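Uncharacterized protein (Clostridium leptum, PDB 4PW1) is of unknown function but folds into a nine-stranded antiparallel beta sheet surrounded by alpha-helices and carries DUF6836 domains. Local coordinates at residues Trp136-Ser141 with Thr170-Tyr175; Trp205-Lys210 with Gly230-Val235; Ser211-Leu216 with Ala224-Asp229; Tyr218-Tyr223 with Ser239-Arg244. All blocks are in the same frame, centred on the assembly; numbering follows the deposited sequence.

Overall arrangement
From the N terminus, interaction 1 comes first: it closes a long connection, largely unmodelled, between the end of helix 122-141 and the start of helix 173-190. The chain runs on through helix 198-210, whose last turns pack on strand 233-239 in interaction 2. Interaction 3, the hairpin of strands 214-218 and 221-227, is nested inside the loop that interaction 2 closes, their centres about 7 Å apart. Interaction 4, at the other end of strand 221-227, crosses both in chain order and sets one hairpin turn beside the next. Interaction 1 touches 2 and 3 through W136, F139 and F174, so the helices are joined to this edge of the sheet.

Interaction 1: residues Trp136-Ser141 with Thr170-Tyr175; sequences WEKFLS and TDNAFY
W136, K138 and F139 all hold CG anti to the backbone N, whereas F174 and Y175 carry theirs beside the N, chi1 -66° in both; the two sets of side chains are thereby turned toward each other between the helices. F174 CE2 lies 3.5 Å from W136 N and 3.6 Å from its CB, and W136 CD1 sits over one face of the phenyl ring toward its rim. The two aromatic planes meet obliquely, at 49°. One turn further on, F139 CD1 approaches Y175 CE1 at 3.9 Å, with the tyrosine carbon at the edge of the phenylalanine ring. The flat rings of F174, F139 and Y175 can pack closely on the helix surface, while K138, at the exposed rim, has a chain long enough to bring its ammonium to the tyrosine. Bent at chi2 and chi4, it puts NZ in the plane of the Y175 ring, with a weak hydrogen bond of 3.2 Å from K138 NZ to Y175 OH; the hydroxyl is also bonded to D142 O. N172, anti at chi1, packs its amide nitrogen against K138 CB and bonds it to D135 O. Its OD1 receives Y175 N at 3.0 Å, almost straight at 168° but above the carbonyl plane, and F174 N more weakly. An asparagine thus offers an acceptor to the new helix and a donor to the old one. This is aromatic helix-to-helix packing in the layer flanking the beta sheet, with N172 as the N-cap of helix 173-190.

Interaction 2: residues Trp205-Lys210 with Gly230-Val235; sequences WELVLK and GGTSMV
M234, a selenomethionine, reaches from strand 233-239 to the helix, touching it at both CB and the terminal methyl. Its CB meets the methyl L207 CD1 at 3.8 Å. The chain then runs extended through CG to SE, which carries the selenium away from the strand toward the helix. A bend at chi3, 77°, turns the terminal methyl: CE lies 3.6 Å from V208 CG2 and 3.7 Å from L207 CB, so it sits where two successive helix residues offer carbon. A long unbranched chain suits this place, because it spans the gap and fits its tip between two fixed aliphatic groups. The helix crosses the strand at nearly a right angle, 88°, with the axes of the two short segments 9.2 Å apart; this is helix-on-sheet packing, by which helix 198-210 helps to cover part of one face of the antiparallel sheet. L207 points toward the strand and also uses CD1 to touch T232 CG2, at 3.8 Å. T232 holds that methyl anti to its backbone N, and its OG1 is hydrogen-bonded to the C-terminal carboxylate of Y252, so its two branches serve an apolar and a polar neighbour. V208 also packs on F174 and F178 of helix 173-190, extending the apolar layer. S233 points away from the helix, and its OG is hydrogen-bonded to S22 of the second subunit.

Interaction 3: residues Ser211-Leu216 with Ala224-Asp229; sequences SEFTSL and AMYSND
S211, the first residue to leave the helix, places OG anti to its backbone N (chi1 171°), and there it accepts S227 N at 3.0 Å; a small hydroxyl can reach the neighbouring backbone directly. At E212 the carbonyl O lies 3.6 Å from Y226 CD2. F213, also anti to its backbone N, lays its ring near the Y226 ring, the planes almost parallel at 12° but slid so far apart that they barely overlap. Instead Y226 OH stands over one face toward the rim, 3.4 Å from F213 CD1; this hydroxyl is buried and has no polar partner in the model. F213 CE1 also touches A224 CB, where a small methyl leaves room for the ring. T214 and M225 form a hydrogen-bonded antiparallel pair of the beta hairpin 214-218/221-227, at one border of the chain's sheet: T214 N gives to M225 O, and M225 N to T214 O at 2.8 Å. Water 1 links T214 OG1 and M225 O, donating to the carbonyl. S215 faces A224 in the next, non-hydrogen-bonded pair. L216 meets the selenium of selenomethionine M225 at 4.1 Å from CD2, beside L20 of the second subunit.

Interaction 4: residues Tyr218-Tyr223 with Ser239-Arg244; sequences YDNHIY and SPIEER
The imidazole of H221 has water 2 over one face, offset toward the rim, and S239 N at its edge in the ring plane. H221 CD2 is 3.7 Å from S239 CA, so a carbon of the ring does the touching, while H221 ND1 donates to D219 O at 2.9 Å. That bond is bent, 132°, and leaves the ring plane, but ties the ring to its own turn. R244 grips E242 OE1 side-on with NE and NH2 in a salt bridge, the oxygen lying close to the guanidinium plane. Y218-H221 is a type I' beta turn closing the hairpin of strands 214-218 and 221-227, with D219 and N220 at its two central positions, where the positive phi favours Asn, Asp and Gly. Beside it, S239 to R244 turns the next hairpin, with a G1 beta bulge at E243 and R244 and S239 OG accepting E242 N in an ST motif. Water 2 bridges the two turns, giving a proton to N220 O and taking one from S239 OG. P240, whose ring has no N-H to satisfy, sets CD 3.4 Å from N220 O. N220 OD1 accepts from A120 N, while ND2 donates to E117 OE2 and R118 O.

Interaction 1: residues Trp136-Ser141 with Thr170-Tyr175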
# COMPACT_ATOMS: atom_id res chain seq x y z
N TRP B 136 -19.69 -9.71 11.40
CA TRP B 136 -20.10 -9.40 10.05
C TRP B 136 -21.31 -10.24 9.65
O TRP B 136 -22.25 -9.73 9.01
CB TRP B 136 -18.96 -9.61 9.04
CG TRP B 136 -19.30 -9.18 7.62
CD1 TRP B 136 -19.70 -7.94 7.23
CD2 TRP B 136 -19.22 -9.96 6.42
NE1 TRP B 136 -19.91 -7.90 5.89
CE2 TRP B 136 -19.63 -9.13 5.36
CE3 TRP B 136 -18.86 -11.28 6.14
CZ2 TRP B 136 -19.68 -9.56 4.04
CZ3 TRP B 136 -18.91 -11.72 4.82
CH2 TRP B 136 -19.32 -10.86 3.78
N GLU B 137 -21.26 -11.52 9.97
CA GLU B 137 -22.36 -12.42 9.64
C GLU B 137 -23.60 -12.03 10.41
O GLU B 137 -24.70 -12.08 9.86
CB GLU B 137 -21.97 -13.89 9.88
CG GLU B 137 -21.02 -14.36 8.79
CD GLU B 137 -20.37 -15.69 9.08
OE1 GLU B 137 -20.99 -16.53 9.77
OE2 GLU B 137 -19.23 -15.88 8.63
N LYS B 138 -23.44 -11.62 11.66
CA LYS B 138 -24.58 -11.14 12.43
C LYS B 138 -25.16 -9.88 11.75
O LYS B 138 -26.36 -9.77 11.57
CB LYS B 138 -24.18 -10.87 13.88
CG LYS B 138 -25.32 -10.35 14.76
CD LYS B 138 -26.57 -11.24 14.69
CE LYS B 138 -27.60 -10.89 15.75
NZ LYS B 138 -28.01 -9.46 15.65
N PHE B 139 -24.29 -8.96 11.36
CA PHE B 139 -24.73 -7.78 10.64
C PHE B 139 -25.49 -8.15 9.36
O PHE B 139 -26.57 -7.60 9.11
CB PHE B 139 -23.56 -6.84 10.33
CG PHE B 139 -23.90 -5.73 9.37
CD1 PHE B 139 -24.53 -4.58 9.82
CD2 PHE B 139 -23.58 -5.83 8.04
CE1 PHE B 139 -24.85 -3.55 8.94
CE2 PHE B 139 -23.88 -4.81 7.17
CZ PHE B 139 -24.53 -3.66 7.61
N LEU B 140 -24.94 -9.07 8.56
CA LEU B 140 -25.63 -9.47 7.34
C LEU B 140 -27.02 -10.04 7.61
O LEU B 140 -27.95 -9.80 6.84
CB LEU B 140 -24.85 -10.48 6.52
CG LEU B 140 -23.49 -10.06 5.98
CD1 LEU B 140 -22.84 -11.28 5.31
CD2 LEU B 140 -23.58 -8.88 5.03
N SER B 141 -27.18 -10.77 8.71
CA SER B 141 -28.50 -11.32 9.04
C SER B 141 -29.44 -10.26 9.61
O SER B 141 -30.65 -10.44 9.56
CB SER B 141 -28.38 -12.48 10.06
OG SER B 141 -28.15 -11.94 11.36
N THR B 170 -24.36 -3.71 22.74
CA THR B 170 -23.71 -4.58 21.75
C THR B 170 -22.18 -4.50 21.78
O THR B 170 -21.59 -3.44 21.99
CB THR B 170 -24.20 -4.20 20.32
OG1 THR B 170 -23.69 -5.10 19.35
CG2 THR B 170 -23.78 -2.81 19.95
N ASP B 171 -21.51 -5.62 21.56
CA ASP B 171 -20.09 -5.56 21.25
C ASP B 171 -19.81 -5.92 19.78
O ASP B 171 -18.65 -6.20 19.41
CB ASP B 171 -19.26 -6.40 22.22
CG ASP B 171 -19.53 -7.86 22.10
OD1 ASP B 171 -19.84 -8.32 20.98
OD2 ASP B 171 -19.42 -8.56 23.12
N ASN B 172 -20.85 -5.89 18.95
CA ASN B 172 -20.68 -6.07 17.49
C ASN B 172 -19.94 -4.87 16.88
O ASN B 172 -20.41 -3.73 16.95
CB ASN B 172 -22.05 -6.28 16.83
CG ASN B 172 -21.96 -6.57 15.34
OD1 ASN B 172 -21.52 -5.73 14.56
ND2 ASN B 172 -22.36 -7.77 14.94
N ALA B 173 -18.76 -5.10 16.30
CA ALA B 173 -17.94 -3.98 15.83
C ALA B 173 -18.66 -3.13 14.75
O ALA B 173 -18.46 -1.89 14.67
CB ALA B 173 -16.59 -4.48 15.31
N PHE B 174 -19.47 -3.79 13.92
CA PHE B 174 -20.14 -3.11 12.81
C PHE B 174 -21.25 -2.25 13.38
O PHE B 174 -21.29 -1.08 13.08
CB PHE B 174 -20.64 -4.10 11.74
CG PHE B 174 -19.53 -4.81 11.03
CD1 PHE B 174 -18.90 -4.21 9.97
CD2 PHE B 174 -19.07 -6.05 11.48
CE1 PHE B 174 -17.85 -4.83 9.32
CE2 PHE B 174 -18.01 -6.67 10.85
CZ PHE B 174 -17.38 -6.06 9.76
N TYR B 175 -22.07 -2.82 14.26
CA TYR B 175 -23.13 -2.05 14.91
C TYR B 175 -22.57 -0.83 15.65
O TYR B 175 -23.14 0.26 15.57
CB TYR B 175 -23.95 -2.90 15.88
CG TYR B 175 -24.77 -4.00 15.27
CD1 TYR B 175 -25.20 -3.96 13.93
CD2 TYR B 175 -25.21 -5.07 16.05
CE1 TYR B 175 -25.99 -4.97 13.40
CE2 TYR B 175 -26.01 -6.09 15.54
CZ TYR B 175 -26.41 -6.04 14.21
OH TYR B 175 -27.18 -7.06 13.68

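Interaction 2: residues Trp205-Lys210 with Gly230-Val235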
# COMPACT_ATOMS: atom_id res chain seq x y z
N TRP B 205 -22.76 1.70 4.81
CA TRP B 205 -23.58 0.58 5.18
C TRP B 205 -23.75 -0.41 4.04
O TRP B 205 -23.60 -1.63 4.23
CB TRP B 205 -24.92 1.14 5.65
CG TRP B 205 -25.94 0.20 6.08
CD1 TRP B 205 -26.07 -0.36 7.32
CD2 TRP B 205 -27.00 -0.30 5.28
NE1 TRP B 205 -27.20 -1.16 7.35
CE2 TRP B 205 -27.78 -1.14 6.11
CE3 TRP B 205 -27.42 -0.08 3.97
CZ2 TRP B 205 -28.95 -1.75 5.65
CZ3 TRP B 205 -28.55 -0.75 3.49
CH2 TRP B 205 -29.30 -1.56 4.33
N GLU B 206 -24.08 0.11 2.86
CA GLU B 206 -24.32 -0.73 1.71
C GLU B 206 -23.06 -1.52 1.28
O GLU B 206 -23.17 -2.68 0.87
CB GLU B 206 -24.83 0.09 0.52
CG GLU B 206 -25.25 -0.76 -0.67
CD GLU B 206 -25.53 0.07 -1.90
OE1 GLU B 206 -24.53 0.63 -2.38
OE2 GLU B 206 -26.72 0.20 -2.36
N LEU B 207 -21.90 -0.91 1.35
CA LEU B 207 -20.70 -1.65 1.03
C LEU B 207 -20.48 -2.83 1.94
O LEU B 207 -20.20 -3.96 1.47
CB LEU B 207 -19.48 -0.77 1.13
CG LEU B 207 -19.32 0.12 -0.07
CD1 LEU B 207 -18.31 1.19 0.29
CD2 LEU B 207 -18.92 -0.69 -1.29
N VAL B 208 -20.66 -2.63 3.24
CA VAL B 208 -20.47 -3.73 4.16
C VAL B 208 -21.53 -4.82 3.93
O VAL B 208 -21.29 -6.03 4.07
CB VAL B 208 -20.46 -3.25 5.62
CG1 VAL B 208 -20.34 -4.43 6.58
CG2 VAL B 208 -19.30 -2.33 5.83
N LEU B 209 -22.74 -4.39 3.55
CA LEU B 209 -23.82 -5.33 3.39
C LEU B 209 -23.67 -6.16 2.14
O LEU B 209 -24.01 -7.34 2.13
CB LEU B 209 -25.15 -4.57 3.31
CG LEU B 209 -26.42 -5.36 3.14
CD1 LEU B 209 -26.67 -6.24 4.34
CD2 LEU B 209 -27.59 -4.41 2.93
N LYS B 210 -23.20 -5.54 1.06
CA LYS B 210 -23.30 -6.18 -0.25
C LYS B 210 -21.98 -6.64 -0.81
O LYS B 210 -21.95 -7.34 -1.80
CB LYS B 210 -23.96 -5.24 -1.25
CG LYS B 210 -25.39 -4.91 -0.81
CD LYS B 210 -26.25 -4.26 -1.87
CE LYS B 210 -27.69 -4.25 -1.37
NZ LYS B 210 -28.62 -3.45 -2.21
N GLY B 230 -18.53 -0.81 -9.37
CA GLY B 230 -18.39 0.54 -9.89
C GLY B 230 -17.21 1.35 -9.40
O GLY B 230 -17.18 2.56 -9.63
N GLY B 231 -16.24 0.74 -8.73
CA GLY B 231 -15.04 1.50 -8.30
C GLY B 231 -15.08 2.10 -6.89
O GLY B 231 -14.05 2.53 -6.38
N THR B 232 -16.25 2.11 -6.25
CA THR B 232 -16.34 2.54 -4.84
C THR B 232 -15.70 1.51 -3.91
O THR B 232 -15.94 0.32 -4.04
CB THR B 232 -17.79 2.75 -4.41
OG1 THR B 232 -18.35 3.75 -5.22
CG2 THR B 232 -17.87 3.18 -2.93
N SER B 233 -14.87 1.94 -2.99
CA SER B 233 -14.30 1.00 -2.07
C SER B 233 -14.06 1.63 -0.71
O SER B 233 -13.97 2.85 -0.55
CB SER B 233 -13.01 0.39 -2.67
OG SER B 233 -11.98 1.34 -2.68
N MSE B 234 -13.95 0.77 0.29
CA MSE B 234 -13.72 1.23 1.62
C MSE B 234 -12.86 0.28 2.38
O MSE B 234 -12.80 -0.91 2.07
CB MSE B 234 -15.08 1.47 2.25
CG MSE B 234 -15.02 1.41 3.75
SE MSE B 234 -16.80 1.85 4.51
CE MSE B 234 -17.38 0.19 4.07
N VAL B 235 -12.16 0.82 3.38
CA VAL B 235 -11.46 0.04 4.36
C VAL B 235 -11.89 0.49 5.73
O VAL B 235 -11.97 1.68 6.01
CB VAL B 235 -9.94 0.24 4.21
CG1 VAL B 235 -9.21 -0.53 5.28
CG2 VAL B 235 -9.48 -0.17 2.85

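Interaction 3: residues Ser211-Leu216 with Ala224-Asp229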
# COMPACT_ATOMS: atom_id res chain seq x y z
N SER B 211 -20.87 -6.25 -0.21
CA SER B 211 -19.60 -6.67 -0.77
C SER B 211 -19.10 -7.90 -0.03
O SER B 211 -19.40 -8.13 1.14
CB SER B 211 -18.56 -5.54 -0.66
OG SER B 211 -17.25 -6.02 -1.02
N GLU B 212 -18.25 -8.64 -0.73
CA GLU B 212 -17.36 -9.58 -0.11
C GLU B 212 -16.49 -8.87 0.95
O GLU B 212 -16.03 -7.74 0.76
CB GLU B 212 -16.45 -10.15 -1.23
CG GLU B 212 -15.36 -11.09 -0.77
CD GLU B 212 -14.49 -11.61 -1.94
OE1 GLU B 212 -14.26 -10.87 -2.93
OE2 GLU B 212 -14.04 -12.78 -1.85
N PHE B 213 -16.24 -9.56 2.05
CA PHE B 213 -15.37 -9.07 3.11
C PHE B 213 -13.97 -9.71 2.92
O PHE B 213 -13.84 -10.91 3.02
CB PHE B 213 -15.99 -9.49 4.42
CG PHE B 213 -15.11 -9.34 5.62
CD1 PHE B 213 -14.13 -8.39 5.71
CD2 PHE B 213 -15.32 -10.17 6.70
CE1 PHE B 213 -13.34 -8.29 6.85
CE2 PHE B 213 -14.54 -10.08 7.84
CZ PHE B 213 -13.55 -9.12 7.92
N THR B 214 -12.96 -8.91 2.63
CA THR B 214 -11.60 -9.44 2.61
C THR B 214 -10.76 -8.64 3.60
O THR B 214 -11.23 -7.62 4.14
CB THR B 214 -10.98 -9.38 1.22
OG1 THR B 214 -10.95 -8.04 0.78
CG2 THR B 214 -11.74 -10.22 0.24
N SER B 215 -9.57 -9.13 3.91
CA SER B 215 -8.78 -8.47 4.93
C SER B 215 -7.29 -8.68 4.81
O SER B 215 -6.84 -9.61 4.18
CB SER B 215 -9.25 -8.93 6.31
OG SER B 215 -9.04 -10.31 6.42
N LEU B 216 -6.54 -7.80 5.43
CA LEU B 216 -5.09 -7.99 5.62
C LEU B 216 -4.71 -7.32 6.94
O LEU B 216 -5.50 -6.55 7.52
CB LEU B 216 -4.31 -7.39 4.45
CG LEU B 216 -4.47 -5.90 4.17
CD1 LEU B 216 -3.79 -5.01 5.22
CD2 LEU B 216 -3.92 -5.57 2.77
N ALA B 224 -10.25 -4.22 7.03
CA ALA B 224 -11.40 -4.92 6.48
C ALA B 224 -11.83 -4.19 5.24
O ALA B 224 -12.16 -3.01 5.29
CB ALA B 224 -12.51 -4.91 7.50
N MSE B 225 -11.86 -4.89 4.12
CA MSE B 225 -11.94 -4.24 2.83
C MSE B 225 -13.21 -4.63 2.15
O MSE B 225 -13.62 -5.82 2.13
CB MSE B 225 -10.73 -4.63 1.96
CG MSE B 225 -9.45 -4.10 2.61
SE MSE B 225 -7.92 -5.24 2.01
CE MSE B 225 -8.51 -5.69 0.23
N TYR B 226 -13.84 -3.64 1.56
CA TYR B 226 -15.09 -3.87 0.86
C TYR B 226 -15.09 -3.04 -0.39
O TYR B 226 -14.61 -1.93 -0.37
CB TYR B 226 -16.27 -3.40 1.72
CG TYR B 226 -16.34 -4.12 3.02
CD1 TYR B 226 -15.65 -3.65 4.12
CD2 TYR B 226 -17.11 -5.25 3.16
CE1 TYR B 226 -15.69 -4.33 5.32
CE2 TYR B 226 -17.15 -5.94 4.35
CZ TYR B 226 -16.42 -5.47 5.43
OH TYR B 226 -16.45 -6.12 6.65
N SER B 227 -15.67 -3.55 -1.46
CA SER B 227 -15.73 -2.75 -2.70
C SER B 227 -16.88 -3.18 -3.58
O SER B 227 -17.41 -4.26 -3.42
CB SER B 227 -14.40 -2.83 -3.45
OG SER B 227 -14.07 -4.16 -3.72
N ASN B 228 -17.28 -2.33 -4.52
CA ASN B 228 -18.31 -2.74 -5.47
C ASN B 228 -17.78 -2.66 -6.88
O ASN B 228 -16.67 -2.16 -7.11
CB ASN B 228 -19.60 -1.91 -5.28
CG ASN B 228 -19.44 -0.46 -5.71
OD1 ASN B 228 -18.54 -0.09 -6.48
ND2 ASN B 228 -20.30 0.38 -5.18
N ASP B 229 -18.56 -3.14 -7.84
CA ASP B 229 -18.15 -3.20 -9.25
C ASP B 229 -17.84 -1.84 -9.85
O ASP B 229 -17.00 -1.72 -10.73
CB ASP B 229 -19.24 -3.86 -10.10
CG ASP B 229 -19.54 -5.28 -9.67
OD1 ASP B 229 -18.61 -5.99 -9.24
OD2 ASP B 229 -20.72 -5.70 -9.78
O HOH W 1 -13.29 -7.08 -0.27

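Interaction 4: residues Tyr218-Tyr223 with Ser239-Arg244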
# COMPACT_ATOMS: atom_id res chain seq x y z
N TYR B 218 -1.93 -4.92 8.78
CA TYR B 218 -0.92 -3.91 8.57
C TYR B 218 -0.83 -3.05 9.82
O TYR B 218 -1.84 -2.58 10.33
CB TYR B 218 -1.38 -3.01 7.42
CG TYR B 218 -0.42 -1.91 7.02
CD1 TYR B 218 0.84 -2.20 6.43
CD2 TYR B 218 -0.78 -0.57 7.17
CE1 TYR B 218 1.69 -1.17 6.00
CE2 TYR B 218 0.07 0.44 6.78
CZ TYR B 218 1.30 0.14 6.18
OH TYR B 218 2.11 1.14 5.75
N ASP B 219 0.39 -2.83 10.29
CA ASP B 219 0.65 -1.86 11.34
C ASP B 219 -0.20 -2.11 12.64
O ASP B 219 -0.75 -1.18 13.22
CB ASP B 219 0.38 -0.47 10.77
CG ASP B 219 0.90 0.62 11.66
OD1 ASP B 219 1.91 0.40 12.35
OD2 ASP B 219 0.27 1.69 11.67
N ASN B 220 -0.28 -3.37 13.03
CA ASN B 220 -0.98 -3.82 14.23
C ASN B 220 -2.52 -3.69 14.14
O ASN B 220 -3.20 -3.86 15.13
CB ASN B 220 -0.47 -3.09 15.51
CG ASN B 220 -0.73 -3.89 16.79
OD1 ASN B 220 -0.53 -5.10 16.82
ND2 ASN B 220 -1.21 -3.23 17.84
N HIS B 221 -3.04 -3.47 12.93
CA HIS B 221 -4.47 -3.45 12.69
C HIS B 221 -4.87 -4.44 11.66
O HIS B 221 -4.05 -4.92 10.86
CB HIS B 221 -4.88 -2.06 12.24
CG HIS B 221 -4.72 -1.05 13.30
ND1 HIS B 221 -3.56 -0.33 13.46
CD2 HIS B 221 -5.53 -0.69 14.32
CE1 HIS B 221 -3.69 0.46 14.51
NE2 HIS B 221 -4.87 0.25 15.05
N ILE B 222 -6.15 -4.77 11.68
CA ILE B 222 -6.76 -5.48 10.56
C ILE B 222 -7.50 -4.47 9.69
O ILE B 222 -8.32 -3.66 10.19
CB ILE B 222 -7.69 -6.58 11.02
CG1 ILE B 222 -6.90 -7.61 11.81
CG2 ILE B 222 -8.43 -7.25 9.83
CD1 ILE B 222 -7.77 -8.68 12.45
N TYR B 223 -7.22 -4.54 8.39
CA TYR B 223 -7.92 -3.71 7.39
C TYR B 223 -9.00 -4.56 6.74
O TYR B 223 -8.73 -5.52 6.05
CB TYR B 223 -6.94 -3.20 6.32
CG TYR B 223 -6.08 -2.04 6.77
CD1 TYR B 223 -5.77 -1.82 8.08
CD2 TYR B 223 -5.50 -1.19 5.84
CE1 TYR B 223 -4.97 -0.77 8.48
CE2 TYR B 223 -4.70 -0.14 6.24
CZ TYR B 223 -4.47 0.08 7.56
OH TYR B 223 -3.65 1.08 7.95
N SER B 239 -8.91 -2.45 15.30
CA SER B 239 -7.92 -2.74 16.32
C SER B 239 -8.25 -4.07 17.04
O SER B 239 -9.31 -4.20 17.67
CB SER B 239 -7.89 -1.64 17.35
OG SER B 239 -7.19 -2.09 18.49
N PRO B 240 -7.36 -5.07 16.93
CA PRO B 240 -7.56 -6.32 17.66
C PRO B 240 -7.38 -6.12 19.17
O PRO B 240 -7.96 -6.84 19.93
CB PRO B 240 -6.47 -7.25 17.08
CG PRO B 240 -5.40 -6.31 16.65
CD PRO B 240 -6.15 -5.13 16.10
N ILE B 241 -6.65 -5.10 19.60
CA ILE B 241 -6.50 -4.83 21.01
C ILE B 241 -7.82 -4.24 21.58
O ILE B 241 -8.34 -4.74 22.58
CB ILE B 241 -5.34 -3.86 21.26
CG1 ILE B 241 -4.03 -4.41 20.63
CG2 ILE B 241 -5.18 -3.61 22.74
CD1 ILE B 241 -3.68 -5.83 21.05
N GLU B 242 -8.35 -3.20 20.93
CA GLU B 242 -9.59 -2.57 21.38
C GLU B 242 -10.84 -3.31 20.98
O GLU B 242 -11.91 -3.01 21.48
CB GLU B 242 -9.69 -1.12 20.90
CG GLU B 242 -8.47 -0.29 21.29
CD GLU B 242 -8.67 1.23 21.11
OE1 GLU B 242 -9.81 1.68 20.83
OE2 GLU B 242 -7.67 1.97 21.20
N GLU B 243 -10.72 -4.25 20.06
CA GLU B 243 -11.87 -4.97 19.51
C GLU B 243 -12.95 -4.01 18.96
O GLU B 243 -14.14 -4.18 19.19
CB GLU B 243 -12.44 -5.93 20.55
CG GLU B 243 -11.41 -6.96 20.98
CD GLU B 243 -12.06 -8.17 21.64
OE1 GLU B 243 -12.45 -8.06 22.81
OE2 GLU B 243 -12.24 -9.20 20.96
N ARG B 244 -12.50 -3.03 18.19
CA ARG B 244 -13.42 -2.16 17.51
C ARG B 244 -12.76 -1.49 16.33
O ARG B 244 -11.52 -1.51 16.19
CB ARG B 244 -13.94 -1.10 18.47
CG ARG B 244 -12.87 -0.22 19.06
CD ARG B 244 -13.46 1.16 19.27
NE ARG B 244 -12.48 2.07 19.78
CZ ARG B 244 -12.56 3.40 19.69
NH1 ARG B 244 -13.60 4.00 19.11
NH2 ARG B 244 -11.56 4.14 20.18
O HOH W 2 -4.51 -2.48 17.22